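Local coordinates for arginyl-tRNA synthetase, putative (Plasmodium falciparum, PDB 5JLD), which probably charges tRNA(Arg) with L-arginine at the expense of ATP, as a class I aminoacyl-tRNA synthetase, at residues 304-315 against 354-365. Sequence-based numbering, arbitrary orientation.
Sequences YQSENFKVPLFL and THFETIFDLIKK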
loop_
_atom_site.group_PDB
_atom_site.type_symbol
_atom_site.label_atom_id
_atom_site.label_comp_id
_atom_site.label_asym_id
_atom_site.label_seq_id
_atom_site.Cartn_x
_atom_site.Cartn_y
_atom_site.Cartn_z
ATOM N N TYR A 304 -25.807 12.681 13.023
ATOM C CA TYR A 304 -24.671 12.984 13.890
ATOM C C TYR A 304 -24.013 14.275 13.431
ATOM O O TYR A 304 -23.476 14.353 12.320
ATOM C CB TYR A 304 -23.636 11.866 13.889
ATOM C CG TYR A 304 -22.366 12.235 14.637
ATOM C CD1 TYR A 304 -22.373 12.397 16.024
ATOM C CD2 TYR A 304 -21.164 12.421 13.961
ATOM C CE1 TYR A 304 -21.226 12.732 16.712
ATOM C CE2 TYR A 304 -20.003 12.753 14.647
ATOM C CZ TYR A 304 -20.046 12.910 16.020
ATOM O OH TYR A 304 -18.909 13.244 16.699
ATOM N N GLN A 305 -24.065 15.284 14.289
ATOM C CA GLN A 305 -23.354 16.529 14.052
ATOM C C GLN A 305 -22.038 16.535 14.813
ATOM O O GLN A 305 -22.027 16.591 16.043
ATOM C CB GLN A 305 -24.195 17.727 14.479
ATOM C CG GLN A 305 -23.490 19.060 14.248
ATOM C CD GLN A 305 -23.303 19.371 12.770
ATOM O OE1 GLN A 305 -24.283 19.509 12.028
ATOM N NE2 GLN A 305 -22.043 19.487 12.334
ATOM N N SER A 306 -20.928 16.461 14.089
ATOM C CA SER A 306 -19.641 16.604 14.738
ATOM C C SER A 306 -19.386 18.068 15.080
ATOM O O SER A 306 -19.912 18.988 14.426
ATOM C CB SER A 306 -18.518 16.071 13.860
ATOM O OG SER A 306 -17.264 16.346 14.453
ATOM N N GLU A 307 -18.595 18.260 16.128
ATOM C CA GLU A 307 -18.080 19.563 16.537
ATOM C C GLU A 307 -16.967 20.014 15.594
ATOM O O GLU A 307 -16.708 21.209 15.440
ATOM C CB GLU A 307 -17.546 19.468 17.962
ATOM C CG GLU A 307 -17.051 18.055 18.271
ATOM C CD GLU A 307 -16.513 17.894 19.673
ATOM O OE1 GLU A 307 -16.901 18.688 20.557
ATOM O OE2 GLU A 307 -15.712 16.956 19.891
ATOM N N ASN A 308 -16.310 19.038 14.970
ATOM C CA ASN A 308 -15.123 19.301 14.166
ATOM C C ASN A 308 -15.368 19.270 12.659
ATOM O O ASN A 308 -14.459 19.549 11.877
ATOM C CB ASN A 308 -14.021 18.303 14.526
ATOM C CG ASN A 308 -13.599 18.404 15.981
ATOM O OD1 ASN A 308 -13.570 17.406 16.701
ATOM N ND2 ASN A 308 -13.285 19.617 16.424
ATOM N N PHE A 309 -16.590 18.947 12.245
ATOM C CA PHE A 309 -16.909 18.929 10.815
ATOM C C PHE A 309 -18.277 19.531 10.587
ATOM O O PHE A 309 -19.210 19.259 11.349
ATOM C CB PHE A 309 -16.843 17.501 10.261
ATOM C CG PHE A 309 -15.533 16.811 10.531
ATOM C CD1 PHE A 309 -14.458 16.972 9.676
ATOM C CD2 PHE A 309 -15.379 16.007 11.653
ATOM C CE1 PHE A 309 -13.247 16.344 9.936
ATOM C CE2 PHE A 309 -14.175 15.376 11.913
ATOM C CZ PHE A 309 -13.108 15.544 11.060
ATOM N N LYS A 310 -18.400 20.365 9.555
ATOM C CA LYS A 310 -19.660 21.062 9.317
ATOM C C LYS A 310 -20.771 20.096 8.857
ATOM O O LYS A 310 -21.878 20.134 9.380
ATOM C CB LYS A 310 -19.483 22.180 8.289
ATOM N N VAL A 311 -20.468 19.240 7.883
ATOM C CA VAL A 311 -21.470 18.344 7.318
ATOM C C VAL A 311 -21.781 17.169 8.243
ATOM O O VAL A 311 -20.896 16.379 8.573
ATOM C CB VAL A 311 -21.028 17.802 5.945
ATOM C CG1 VAL A 311 -22.077 16.826 5.391
ATOM C CG2 VAL A 311 -20.804 18.957 4.968
ATOM N N PRO A 312 -23.045 17.058 8.672
ATOM C CA PRO A 312 -23.472 15.943 9.532
ATOM C C PRO A 312 -23.581 14.593 8.804
ATOM O O PRO A 312 -23.721 14.551 7.579
ATOM C CB PRO A 312 -24.854 16.396 10.012
ATOM C CG PRO A 312 -25.357 17.222 8.885
ATOM C CD PRO A 312 -24.173 17.945 8.331
ATOM N N LEU A 313 -23.512 13.500 9.557
ATOM C CA LEU A 313 -23.903 12.191 9.018
ATOM C C LEU A 313 -25.425 12.023 9.106
ATOM O O LEU A 313 -26.025 12.238 10.156
ATOM C CB LEU A 313 -23.197 11.053 9.760
ATOM C CG LEU A 313 -21.662 11.165 9.783
ATOM C CD1 LEU A 313 -21.029 10.048 10.631
ATOM C CD2 LEU A 313 -21.074 11.170 8.365
ATOM N N PHE A 314 -26.052 11.652 7.999
ATOM C CA PHE A 314 -27.497 11.408 8.008
ATOM C C PHE A 314 -27.757 9.914 8.261
ATOM O O PHE A 314 -27.407 9.056 7.445
ATOM C CB PHE A 314 -28.124 11.896 6.699
ATOM C CG PHE A 314 -27.962 13.391 6.475
ATOM C CD1 PHE A 314 -26.753 13.913 6.024
ATOM C CD2 PHE A 314 -29.010 14.266 6.723
ATOM C CE1 PHE A 314 -26.594 15.279 5.825
ATOM C CE2 PHE A 314 -28.859 15.641 6.524
ATOM C CZ PHE A 314 -27.651 16.145 6.074
ATOM N N LEU A 315 -28.327 9.611 9.421
ATOM C CA LEU A 315 -28.456 8.224 9.864
ATOM C C LEU A 315 -29.897 7.704 9.793
ATOM O O LEU A 315 -30.126 6.539 9.485
ATOM C CB LEU A 315 -27.894 8.081 11.281
ATOM C CG LEU A 315 -26.420 8.526 11.350
ATOM C CD1 LEU A 315 -25.834 8.391 12.746
ATOM C CD2 LEU A 315 -25.588 7.735 10.359
ATOM N N THR A 354 -13.084 13.787 4.241
ATOM C CA THR A 354 -13.874 14.430 5.279
ATOM C C THR A 354 -14.969 13.486 5.771
ATOM O O THR A 354 -15.095 13.228 6.989
ATOM C CB THR A 354 -14.493 15.744 4.751
ATOM O OG1 THR A 354 -13.466 16.541 4.148
ATOM C CG2 THR A 354 -15.176 16.521 5.859
ATOM N N HIS A 355 -15.702 12.920 4.811
ATOM C CA HIS A 355 -16.760 11.960 5.118
ATOM C C HIS A 355 -16.222 10.911 6.074
ATOM O O HIS A 355 -16.760 10.745 7.181
ATOM C CB HIS A 355 -17.289 11.328 3.831
ATOM C CG HIS A 355 -18.204 10.169 4.052
ATOM N ND1 HIS A 355 -19.540 10.319 4.368
ATOM C CD2 HIS A 355 -17.973 8.836 4.001
ATOM C CE1 HIS A 355 -20.088 9.125 4.500
ATOM N NE2 HIS A 355 -19.163 8.210 4.274
ATOM N N PHE A 356 -15.098 10.277 5.719
ATOM C CA PHE A 356 -14.647 9.170 6.569
ATOM C C PHE A 356 -14.083 9.700 7.885
ATOM O O PHE A 356 -14.250 9.064 8.942
ATOM C CB PHE A 356 -13.646 8.256 5.839
ATOM C CG PHE A 356 -14.319 7.311 4.888
ATOM C CD1 PHE A 356 -14.989 6.181 5.373
ATOM C CD2 PHE A 356 -14.353 7.577 3.526
ATOM C CE1 PHE A 356 -15.657 5.314 4.509
ATOM C CE2 PHE A 356 -15.026 6.719 2.646
ATOM C CZ PHE A 356 -15.676 5.582 3.137
ATOM N N GLU A 357 -13.492 10.888 7.846
ATOM C CA GLU A 357 -13.001 11.474 9.080
ATOM C C GLU A 357 -14.212 11.715 9.982
ATOM O O GLU A 357 -14.170 11.420 11.189
ATOM C CB GLU A 357 -12.207 12.763 8.812
ATOM C CG GLU A 357 -10.804 12.482 8.307
ATOM C CD GLU A 357 -9.885 13.688 8.366
ATOM O OE1 GLU A 357 -10.297 14.777 7.912
ATOM O OE2 GLU A 357 -8.750 13.542 8.876
ATOM N N THR A 358 -15.314 12.154 9.376
ATOM C CA THR A 358 -16.522 12.406 10.174
ATOM C C THR A 358 -17.041 11.086 10.745
ATOM O O THR A 358 -17.594 11.046 11.844
ATOM C CB THR A 358 -17.649 13.083 9.374
ATOM O OG1 THR A 358 -17.160 14.265 8.724
ATOM C CG2 THR A 358 -18.798 13.466 10.303
ATOM N N ILE A 359 -16.839 9.994 10.016
ATOM C CA ILE A 359 -17.272 8.715 10.556
ATOM C C ILE A 359 -16.370 8.332 11.728
ATOM O O ILE A 359 -16.866 7.874 12.772
ATOM C CB ILE A 359 -17.287 7.621 9.473
ATOM C CG1 ILE A 359 -18.493 7.852 8.547
ATOM C CG2 ILE A 359 -17.378 6.214 10.110
ATOM C CD1 ILE A 359 -18.366 7.212 7.198
ATOM N N PHE A 360 -15.061 8.582 11.592
ATOM C CA PHE A 360 -14.126 8.093 12.611
ATOM C C PHE A 360 -14.415 8.830 13.915
ATOM O O PHE A 360 -14.518 8.223 14.985
ATOM C CB PHE A 360 -12.673 8.300 12.185
ATOM C CG PHE A 360 -12.271 7.513 10.968
ATOM C CD1 PHE A 360 -13.048 6.443 10.510
ATOM C CD2 PHE A 360 -11.105 7.844 10.277
ATOM C CE1 PHE A 360 -12.676 5.726 9.377
ATOM C CE2 PHE A 360 -10.715 7.126 9.148
ATOM C CZ PHE A 360 -11.497 6.062 8.698
ATOM N N ASP A 361 -14.575 10.148 13.789
ATOM C CA ASP A 361 -14.973 11.002 14.899
ATOM C C ASP A 361 -16.224 10.468 15.630
ATOM O O ASP A 361 -16.295 10.526 16.860
ATOM C CB ASP A 361 -15.209 12.432 14.391
ATOM C CG ASP A 361 -15.502 13.414 15.512
ATOM O OD1 ASP A 361 -14.576 13.735 16.289
ATOM O OD2 ASP A 361 -16.666 13.866 15.616
ATOM N N LEU A 362 -17.198 9.931 14.899
ATOM C CA LEU A 362 -18.377 9.382 15.595
ATOM C C LEU A 362 -18.008 8.093 16.323
ATOM O O LEU A 362 -18.373 7.884 17.492
ATOM C CB LEU A 362 -19.534 9.124 14.625
ATOM C CG LEU A 362 -20.699 8.275 15.163
ATOM C CD1 LEU A 362 -21.392 8.936 16.368
ATOM C CD2 LEU A 362 -21.707 7.962 14.046
ATOM N N ILE A 363 -17.242 7.248 15.639
ATOM C CA ILE A 363 -16.985 5.896 16.131
ATOM C C ILE A 363 -16.090 5.954 17.381
ATOM O O ILE A 363 -16.177 5.116 18.288
ATOM C CB ILE A 363 -16.339 5.024 15.021
ATOM C CG1 ILE A 363 -17.378 4.104 14.352
ATOM C CG2 ILE A 363 -15.197 4.191 15.574
ATOM C CD1 ILE A 363 -18.635 4.798 13.814
ATOM N N LYS A 364 -15.241 6.974 17.427
ATOM C CA LYS A 364 -14.340 7.170 18.547
ATOM C C LYS A 364 -15.122 7.589 19.801
ATOM O O LYS A 364 -14.640 7.435 20.921
ATOM C CB LYS A 364 -13.289 8.215 18.163
ATOM C CG LYS A 364 -11.865 7.688 18.020
ATOM C CD LYS A 364 -11.776 6.209 17.670
ATOM C CE LYS A 364 -10.310 5.797 17.550
ATOM N NZ LYS A 364 -10.009 4.333 17.683
ATOM N N LYS A 365 -16.340 8.098 19.609
ATOM C CA LYS A 365 -17.166 8.510 20.740
ATOM C C LYS A 365 -18.006 7.346 21.272
ATOM O O LYS A 365 -18.642 7.474 22.313
ATOM C CB LYS A 365 -18.079 9.682 20.350
ATOM C CG LYS A 365 -17.353 11.017 20.186
ATOM C CD LYS A 365 -18.305 12.173 19.903
ATOM C CE LYS A 365 -17.509 13.446 19.589
ATOM N NZ LYS A 365 -18.382 14.582 19.152
#
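Tyr304 runs alongside Leu362 in the opposite direction, and its hydroxyl reaches Asp361 and Lys365. Leu362 CD1 sits over one face of the Tyr304 ring, 3.8 Å from its centroid, a CH-pi contact; tyrosine suits this place because its ring packs on carbon while its OH reaches polar groups. Tyr304 OH gives its proton to Asp361 OD2 at 2.6 Å. Lys365 NZ in turn donates to Tyr304 OH at 2.8 Å. Ser306 OG donates to the same Asp361 OD2 at 2.8 Å, from the opposite face of the carboxylate plane. Ser306 OG also accepts from Asn308 N, an ST turn. With CG anti to the backbone N (chi1 -175°), Asp361 places OD2 between the two hydroxyls. Farther along, Phe309 lays one ring face against the helix at Thr358, and its CZ comes 3.7 Å from Glu357 CB. Thr358 OG1, bonded back to Thr354 O, lies by Phe309 CG, while Thr358 CG2 packs 3.7 Å from Leu313 CG. Leu313 CD1 continues the apolar layer toward Ile359 and Leu362. The hairpin of strands 301-304 and 313-316 thus packs on helix 353-364 within the catalytic domain. Two hydroxyl donors and nearby Lys365 probably stabilise Asp361 as the anion.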